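Local coordinates for BH1408 protein (Bacillus halodurans, PDB 4E0A) that belongs to the GNAT acetyltransferase family and probably transfers acetyl groups to amines, with two copies of the chain paired in the crystal, at the interface of chains A and B. Residues are numbered along the deposited sequence; one frame, centred on the assembly and turned at random. Chains: chain A/B, BH1408 protein.

The interface of chains A and B. Residues chain A 22, 32-36, 39; chain B 81-84.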
loop_
_atom_site.group_PDB
_atom_site.type_symbol
_atom_site.label_atom_id
_atom_site.label_comp_id
_atom_site.label_asym_id
_atom_site.label_seq_id
_atom_site.Cartn_x
_atom_site.Cartn_y
_atom_site.Cartn_z
ATOM N N HIS A 22 10.079 -0.337 15.635
ATOM C CA HIS A 22 10.675 0.653 14.748
ATOM C C HIS A 22 12.140 0.347 14.480
ATOM O O HIS A 22 12.584 0.367 13.331
ATOM C CB HIS A 22 10.567 2.077 15.274
ATOM C CG HIS A 22 10.962 3.088 14.247
ATOM N ND1 HIS A 22 10.209 3.312 13.119
ATOM C CD2 HIS A 22 12.057 3.876 14.136
ATOM C CE1 HIS A 22 10.804 4.226 12.370
ATOM N NE2 HIS A 22 11.925 4.587 12.965
ATOM N N ILE A 32 14.402 3.409 4.222
ATOM C CA ILE A 32 13.051 3.906 4.391
ATOM C C ILE A 32 12.886 4.471 5.800
ATOM O O ILE A 32 12.335 5.560 5.984
ATOM C CB ILE A 32 12.003 2.776 4.120
ATOM C CG1 ILE A 32 12.075 2.334 2.644
ATOM C CG2 ILE A 32 10.580 3.224 4.473
ATOM C CD1 ILE A 32 10.991 1.355 2.229
ATOM N N PHE A 33 13.377 3.725 6.790
ATOM C CA PHE A 33 13.128 4.047 8.196
ATOM C C PHE A 33 14.331 4.725 8.835
ATOM O O PHE A 33 15.476 4.427 8.517
ATOM C CB PHE A 33 12.730 2.778 8.972
ATOM C CG PHE A 33 11.451 2.158 8.482
ATOM C CD1 PHE A 33 11.469 1.138 7.535
ATOM C CD2 PHE A 33 10.232 2.615 8.945
ATOM C CE1 PHE A 33 10.294 0.592 7.073
ATOM C CE2 PHE A 33 9.044 2.064 8.488
ATOM C CZ PHE A 33 9.081 1.052 7.547
ATOM N N ARG A 34 14.055 5.643 9.748
ATOM C CA ARG A 34 15.096 6.449 10.359
ATOM C C ARG A 34 15.056 6.279 11.880
ATOM O O ARG A 34 13.980 6.264 12.481
ATOM C CB ARG A 34 14.870 7.919 9.980
ATOM C CG ARG A 34 15.963 8.877 10.412
ATOM C CD ARG A 34 15.572 10.301 10.022
ATOM N NE ARG A 34 16.584 11.281 10.398
ATOM C CZ ARG A 34 16.638 11.883 11.584
ATOM N NH1 ARG A 34 15.738 11.597 12.527
ATOM N NH2 ARG A 34 17.599 12.766 11.832
ATOM N N SER A 35 16.228 6.155 12.499
ATOM C CA SER A 35 16.309 6.120 13.958
ATOM C C SER A 35 15.932 7.468 14.535
ATOM O O SER A 35 16.321 8.507 14.000
ATOM C CB SER A 35 17.729 5.777 14.419
ATOM O OG SER A 35 18.006 4.402 14.235
ATOM N N ASN A 36 15.209 7.454 15.647
ATOM C CA ASN A 36 14.869 8.689 16.343
ATOM C C ASN A 36 14.461 8.364 17.752
ATOM O O ASN A 36 14.010 7.258 18.034
ATOM C CB ASN A 36 13.724 9.446 15.638
ATOM C CG ASN A 36 13.592 10.901 16.113
ATOM O OD1 ASN A 36 14.399 11.760 15.748
ATOM N ND2 ASN A 36 12.571 11.181 16.914
ATOM N N THR A 39 10.268 7.267 18.937
ATOM C CA THR A 39 9.811 6.837 17.617
ATOM C C THR A 39 8.317 7.048 17.517
ATOM O O THR A 39 7.758 7.015 16.434
ATOM C CB THR A 39 10.098 5.346 17.366
ATOM O OG1 THR A 39 9.345 4.545 18.294
ATOM C CG2 THR A 39 11.594 5.056 17.527
ATOM N N PRO B 81 10.890 12.627 11.564
ATOM C CA PRO B 81 11.805 12.086 12.573
ATOM C C PRO B 81 12.065 10.597 12.363
ATOM O O PRO B 81 13.192 10.147 12.541
ATOM C CB PRO B 81 11.046 12.311 13.878
ATOM C CG PRO B 81 10.210 13.538 13.602
ATOM C CD PRO B 81 9.770 13.370 12.173
ATOM N N THR B 82 11.046 9.846 11.967
ATOM C CA THR B 82 11.203 8.403 11.898
ATOM C C THR B 82 11.214 7.849 10.479
ATOM O O THR B 82 11.285 6.632 10.299
ATOM C CB THR B 82 10.115 7.670 12.729
ATOM O OG1 THR B 82 8.824 7.910 12.153
ATOM C CG2 THR B 82 10.132 8.147 14.166
HETATM N N MSE B 83 11.142 8.719 9.469
HETATM C CA MSE B 83 11.210 8.246 8.075
HETATM C C MSE B 83 12.204 9.059 7.248
HETATM O O MSE B 83 12.247 10.293 7.337
HETATM C CB MSE B 83 9.840 8.277 7.374
HETATM C CG MSE B 83 8.708 7.575 8.110
HETATM SE SE MSE B 83 8.905 5.648 8.129
HETATM C CE MSE B 83 8.190 5.241 6.359
ATOM N N GLN B 84 12.999 8.359 6.446
ATOM C CA GLN B 84 13.918 9.023 5.536
ATOM C C GLN B 84 13.134 9.838 4.526
ATOM O O GLN B 84 12.043 9.450 4.128
ATOM C CB GLN B 84 14.781 8.007 4.797
ATOM C CG GLN B 84 15.541 7.052 5.701
ATOM C CD GLN B 84 16.633 7.735 6.500
ATOM O OE1 GLN B 84 16.780 8.961 6.470
ATOM N NE2 GLN B 84 17.413 6.941 7.218
HETATM O O HOH W 1 11.002 6.874 4.086
HETATM O O HOH W 2 18.168 10.864 8.024
#
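A:Arg34 reaches over the B:Pro81-B:Thr82 stretch of loop where two copies of this GNAT-family protein meet, in a two-fold interface that may be the biological dimer. The backbones pair first, A:Phe33 and B:Met83 forming an antiparallel beta bridge: B:Gln84 N donates to A:Ile32 O at 2.9 Å and A:Arg34 N to B:Thr82 O at 3.0 Å. Along the side chain of A:Arg34, CB packs against the carbonyl carbon of B:Thr82 and the amide end of B:Gln84. With CG anti to the backbone N (chi1 -173°) and the chain extended as far as NE, CG and CD pass alongside B:Pro81 O. NE shares water 2 with B:Gln84 OE1, whose amide stands nearly perpendicular to the guanidinium. At the tip, A:Arg34 NH1 donates to B:Pro81 O at 2.9 Å, the oxygen lying close to the guanidinium plane. An alanine here would probably leave B:Pro81 O without its guanidinium donor and water 2 without its NE partner, so that the B:Gln84 amide is held less firmly.

A:His22 on helix 11-28 meets A:Arg34 O in its ring plane, NE2 donating at 2.7 Å, which should steady this stretch of chain. The same ring sets CE1 against B:Thr82 CB, while B:Thr82 CG2 rests on the A:Thr39 backbone. Farther along, the bent selenomethionine B:Met83 lies beside A:Phe33, its selenium SE 3.4 Å from ring carbon CD2; its methyl CE reaches A:Ile32 CG2, which sits over one face of the phenyl ring near the rim. Water 1 links A:Ile32 O to B:Gln84 O.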